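Matching sites in 4-hydroxy-tetrahydrodipicolinate synthase from Methylacidiphilum fumariolicum, a protein that probably catalyses the condensation of pyruvate with aspartate semialdehyde to 4-hydroxy-tetrahydrodipicolinate, a step of lysine biosynthesis (PDB 6T3T (chain A, 2.10 Å), residues I73-G78 and I95-V100), and in its relative 4-hydroxy-tetrahydrodipicolinate synthase from Methanocaldococcus jannaschii (PDB 2YXG (chain B, 2.20 Å), residues V72-G77 and V94-V99). Structure 2 is superposed on structure 1 by the backbone atoms of these residues (RMSD 0.38 Å); each is numbered along its deposited sequence.

Structure 1 (6T3T); sequences IFAGTG and IGVDGV.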
loop_
_atom_site.group_PDB
_atom_site.type_symbol
_atom_site.label_atom_id
_atom_site.label_comp_id
_atom_site.label_asym_id
_atom_site.label_seq_id
_atom_site.Cartn_x
_atom_site.Cartn_y
_atom_site.Cartn_z
ATOM N N ILE A 73 -6.245 9.915 34.550
ATOM C CA ILE A 73 -6.588 10.670 33.356
ATOM C C ILE A 73 -5.308 10.957 32.583
ATOM O O ILE A 73 -4.368 11.557 33.130
ATOM C CB ILE A 73 -7.302 11.987 33.678
ATOM C CG1 ILE A 73 -8.576 11.718 34.479
ATOM C CG2 ILE A 73 -7.607 12.721 32.385
ATOM C CD1 ILE A 73 -9.264 12.997 34.916
ATOM N N PHE A 74 -5.265 10.526 31.320
ATOM C CA PHE A 74 -4.226 10.944 30.387
ATOM C C PHE A 74 -4.917 11.734 29.290
ATOM O O PHE A 74 -5.605 11.158 28.438
ATOM C CB PHE A 74 -3.432 9.759 29.831
ATOM C CG PHE A 74 -2.401 9.241 30.784
ATOM C CD1 PHE A 74 -2.781 8.598 31.957
ATOM C CD2 PHE A 74 -1.047 9.438 30.538
ATOM C CE1 PHE A 74 -1.826 8.113 32.853
ATOM C CE2 PHE A 74 -0.073 8.964 31.439
ATOM C CZ PHE A 74 -0.471 8.310 32.606
ATOM N N ALA A 75 -4.752 13.052 29.334
ATOM C CA ALA A 75 -5.444 13.947 28.423
ATOM C C ALA A 75 -4.765 14.002 27.055
ATOM O O ALA A 75 -3.540 14.067 26.954
ATOM C CB ALA A 75 -5.508 15.345 29.038
ATOM N N GLY A 76 -5.572 14.014 26.003
ATOM C CA GLY A 76 -5.056 14.266 24.675
ATOM C C GLY A 76 -4.657 15.717 24.459
ATOM O O GLY A 76 -5.496 16.626 24.427
ATOM N N THR A 77 -3.353 15.943 24.297
ATOM C CA THR A 77 -2.811 17.287 24.124
ATOM C C THR A 77 -1.886 17.375 22.909
ATOM O O THR A 77 -1.032 18.261 22.845
ATOM C CB THR A 77 -2.090 17.769 25.394
ATOM O OG1 THR A 77 -0.976 16.930 25.702
ATOM C CG2 THR A 77 -3.057 17.802 26.606
ATOM N N GLY A 78 -2.005 16.463 21.964
ATOM C CA GLY A 78 -1.154 16.530 20.791
ATOM C C GLY A 78 -1.586 17.568 19.757
ATOM O O GLY A 78 -2.709 18.076 19.720
ATOM N N ILE A 95 -4.547 21.927 35.081
ATOM C CA ILE A 95 -5.799 21.315 35.529
ATOM C C ILE A 95 -5.513 20.175 36.511
ATOM O O ILE A 95 -6.290 19.938 37.452
ATOM C CB ILE A 95 -6.640 20.863 34.311
ATOM C CG1 ILE A 95 -7.430 22.061 33.742
ATOM C CG2 ILE A 95 -7.566 19.706 34.670
ATOM C CD1 ILE A 95 -7.826 21.901 32.296
ATOM N N GLY A 96 -4.414 19.446 36.311
ATOM C CA GLY A 96 -3.992 18.432 37.270
ATOM C C GLY A 96 -4.250 16.996 36.860
ATOM O O GLY A 96 -4.621 16.169 37.695
ATOM N N VAL A 97 -3.971 16.652 35.609
ATOM C CA VAL A 97 -4.197 15.289 35.138
ATOM C C VAL A 97 -3.023 14.412 35.554
ATOM O O VAL A 97 -2.022 14.893 36.092
ATOM C CB VAL A 97 -4.395 15.267 33.611
ATOM C CG1 VAL A 97 -5.538 16.179 33.202
ATOM C CG2 VAL A 97 -3.099 15.702 32.897
ATOM N N ASP A 98 -3.128 13.112 35.309
ATOM C CA ASP A 98 -2.014 12.238 35.621
ATOM C C ASP A 98 -0.967 12.173 34.515
ATOM O O ASP A 98 0.170 11.798 34.806
ATOM C CB ASP A 98 -2.541 10.844 35.913
ATOM C CG ASP A 98 -3.578 10.861 36.988
ATOM O OD1 ASP A 98 -3.230 11.218 38.136
ATOM O OD2 ASP A 98 -4.759 10.603 36.669
ATOM N N GLY A 99 -1.312 12.542 33.284
ATOM C CA GLY A 99 -0.390 12.453 32.160
ATOM C C GLY A 99 -1.089 12.888 30.886
ATOM O O GLY A 99 -2.280 13.187 30.889
ATOM N N VAL A 100 -0.352 12.868 29.766
ATOM C CA VAL A 100 -0.922 13.300 28.491
ATOM C C VAL A 100 -0.627 12.274 27.409
ATOM O O VAL A 100 0.345 11.520 27.485
ATOM C CB VAL A 100 -0.441 14.694 28.015
ATOM C CG1 VAL A 100 -1.022 15.797 28.881
ATOM C CG2 VAL A 100 1.094 14.777 27.933
#
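The carbonyl oxygen of I73 receives two backbone N-H groups: D98 N at 3.0 Å, in the carbonyl plane, and G99 N, weakly. D98 also reaches back with its carboxylate, whose OD2 accepts the N-H of I73 at 2.7 Å through its anti lone pair. With A75 N bound to G99 O at 2.9 Å, this pairs strands 72-76 and 99-103, parallel neighbours in the TIM barrel joined by helix 82-95 as a beta-alpha-beta crossover. I73 CG2, anti to the backbone N, lies 4.1 Å from V97 CG1, and A75 CB 4.2 Å from the same methyl. F74 points to the face of the sheet away from A75, about 7 Å between side chains from V204, a predicted pyruvate-binding residue, and touches I3; G99 CA makes a CH-pi contact over its ring, 3.9 Å from the centroid. T77 OG1 is hydrogen-bonded to T89, and its side chain touches L88 and A92 of helix 82-95.

Structure 2 (2YXG); sequences VIAGAG and VGADAV.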
loop_
_atom_site.group_PDB
_atom_site.type_symbol
_atom_site.label_atom_id
_atom_site.label_comp_id
_atom_site.label_asym_id
_atom_site.label_seq_id
_atom_site.Cartn_x
_atom_site.Cartn_y
_atom_site.Cartn_z
ATOM N N VAL B 72 -5.862 9.804 34.758
ATOM C CA VAL B 72 -6.439 10.659 33.728
ATOM C C VAL B 72 -5.351 11.046 32.748
ATOM O O VAL B 72 -4.367 11.674 33.106
ATOM C CB VAL B 72 -7.173 11.932 34.302
ATOM C CG1 VAL B 72 -7.635 12.831 33.171
ATOM C CG2 VAL B 72 -8.332 11.504 35.207
ATOM N N ILE B 73 -5.529 10.637 31.509
ATOM C CA ILE B 73 -4.574 10.933 30.482
ATOM C C ILE B 73 -5.266 11.914 29.566
ATOM O O ILE B 73 -6.356 11.622 29.010
ATOM C CB ILE B 73 -4.210 9.679 29.696
ATOM C CG1 ILE B 73 -3.796 8.566 30.666
ATOM C CG2 ILE B 73 -3.153 9.980 28.553
ATOM C CD1 ILE B 73 -3.545 7.255 29.984
ATOM N N ALA B 74 -4.647 13.072 29.399
ATOM C CA ALA B 74 -5.269 14.158 28.621
ATOM C C ALA B 74 -4.677 14.197 27.222
ATOM O O ALA B 74 -3.448 14.233 27.052
ATOM C CB ALA B 74 -5.067 15.476 29.334
ATOM N N GLY B 75 -5.533 14.149 26.205
ATOM C CA GLY B 75 -5.035 14.291 24.839
ATOM C C GLY B 75 -4.564 15.748 24.739
ATOM O O GLY B 75 -5.248 16.658 25.211
ATOM N N ALA B 76 -3.377 15.949 24.194
ATOM C CA ALA B 76 -2.743 17.294 24.104
ATOM C C ALA B 76 -1.798 17.363 22.910
ATOM O O ALA B 76 -0.880 18.148 22.880
ATOM C CB ALA B 76 -1.991 17.656 25.425
ATOM N N GLY B 77 -2.039 16.526 21.915
ATOM C CA GLY B 77 -1.233 16.529 20.721
ATOM C C GLY B 77 -1.762 17.540 19.708
ATOM O O GLY B 77 -2.929 17.955 19.750
ATOM N N VAL B 94 -4.086 21.663 35.033
ATOM C CA VAL B 94 -5.442 21.334 35.423
ATOM C C VAL B 94 -5.543 20.070 36.296
ATOM O O VAL B 94 -6.583 19.828 36.874
ATOM C CB VAL B 94 -6.422 21.283 34.207
ATOM C CG1 VAL B 94 -6.242 19.987 33.372
ATOM C CG2 VAL B 94 -7.838 21.392 34.654
ATOM N N GLY B 95 -4.488 19.261 36.409
ATOM C CA GLY B 95 -4.592 18.073 37.307
ATOM C C GLY B 95 -4.627 16.693 36.678
ATOM O O GLY B 95 -4.843 15.707 37.391
ATOM N N ALA B 96 -4.380 16.600 35.359
ATOM C CA ALA B 96 -4.252 15.268 34.703
ATOM C C ALA B 96 -3.030 14.559 35.224
ATOM O O ALA B 96 -2.114 15.195 35.773
ATOM C CB ALA B 96 -4.200 15.369 33.186
ATOM N N ASP B 97 -3.046 13.239 35.085
ATOM C CA ASP B 97 -1.944 12.419 35.507
ATOM C C ASP B 97 -0.880 12.216 34.431
ATOM O O ASP B 97 0.250 11.932 34.748
ATOM C CB ASP B 97 -2.496 11.065 35.975
ATOM C CG ASP B 97 -3.432 11.228 37.122
ATOM O OD1 ASP B 97 -2.897 11.567 38.219
ATOM O OD2 ASP B 97 -4.685 11.099 36.947
ATOM N N ALA B 98 -1.243 12.404 33.170
ATOM C CA ALA B 98 -0.386 12.044 32.038
ATOM C C ALA B 98 -0.915 12.727 30.790
ATOM O O ALA B 98 -2.038 13.264 30.772
ATOM C CB ALA B 98 -0.314 10.470 31.841
ATOM N N VAL B 99 -0.083 12.782 29.763
ATOM C CA VAL B 99 -0.503 13.393 28.522
ATOM C C VAL B 99 -0.395 12.330 27.426
ATOM O O VAL B 99 0.547 11.551 27.415
ATOM C CB VAL B 99 0.266 14.737 28.312
ATOM C CG1 VAL B 99 0.871 14.897 26.973
ATOM C CG2 VAL B 99 -0.645 15.889 28.628
#
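The carbonyl oxygen of V72 receives two backbone N-H groups: D97 N at 2.8 Å, in the carbonyl plane, and A98 N, weakly. D97 also reaches back with its carboxylate, whose OD2 accepts the N-H of V72 at 2.8 Å through its anti lone pair. A74 N is bound to A98 O at 3.0 Å. V72 CG1, anti to the backbone N, lies 4.3 Å from A96 CB, and A74 CB 3.9 Å from the same methyl. I73 points to the face of the sheet away from A74, about 5 Å between side chains from I201, a predicted pyruvate-binding residue; its CG1 comes to 4.1 Å from A98 CB, and both I73 and A98 touch F2. The methyl of A76 rests on L87 and S88 of helix 81-94.

Comparison
The bonds that tie the two strands are kept: I73(A) N to D98(A) OD2 and V72(B) N to D97(B) OD2, D98(A) N to I73(A) O and D97(B) N to V72(B) O, and A75(A) N to G99(A) O and A74(B) N to A98(B) O. The side chains of D98(A) and D97(B) keep their place within the error. At T77(A) / A76(B) the alanine has no counterpart of OG1 and CG2, so the hydroxyl that T77(A) bonds to T89(A) is absent in structure 2.

In the packing, two exchanges are linked. F74(A) carries a ring where I73(B) has an aliphatic chain, and G99(A) is matched by A98(B). After superposition CB of A98(B) stands 1.6 Å apart from the place of F74(A) CE2, too close for both to be present with the side chains as they stand. The absence of a side chain at G99(A) is consistent with the ring lying over the backbone; in structure 2 the methyl of A98(B) stands near part of the ring's place, and the branches CG1, CG2 and CD1 of I73(B) go where F74(A) has no counterpart.

On the other face, I73(A) and V72(B) put their branches at nearly the same places: CG1 of I73(A) and CG2 of V72(B) are 0.8 Å apart, as are CG2 of I73(A) and CG1 of V72(B); CD1 of I73(A) is extra. Across the contact, CG1 and CG2 of V97(A) have no counterpart in A96(B). The touches with I73(A) / V72(B) and A75(A) / A74(B) are kept. At I95(A) / V94(B), clear of the neighbouring strand, CG2 and CD1 of I95(A) and CG1 of V94(B) have no counterpart in the other side chain.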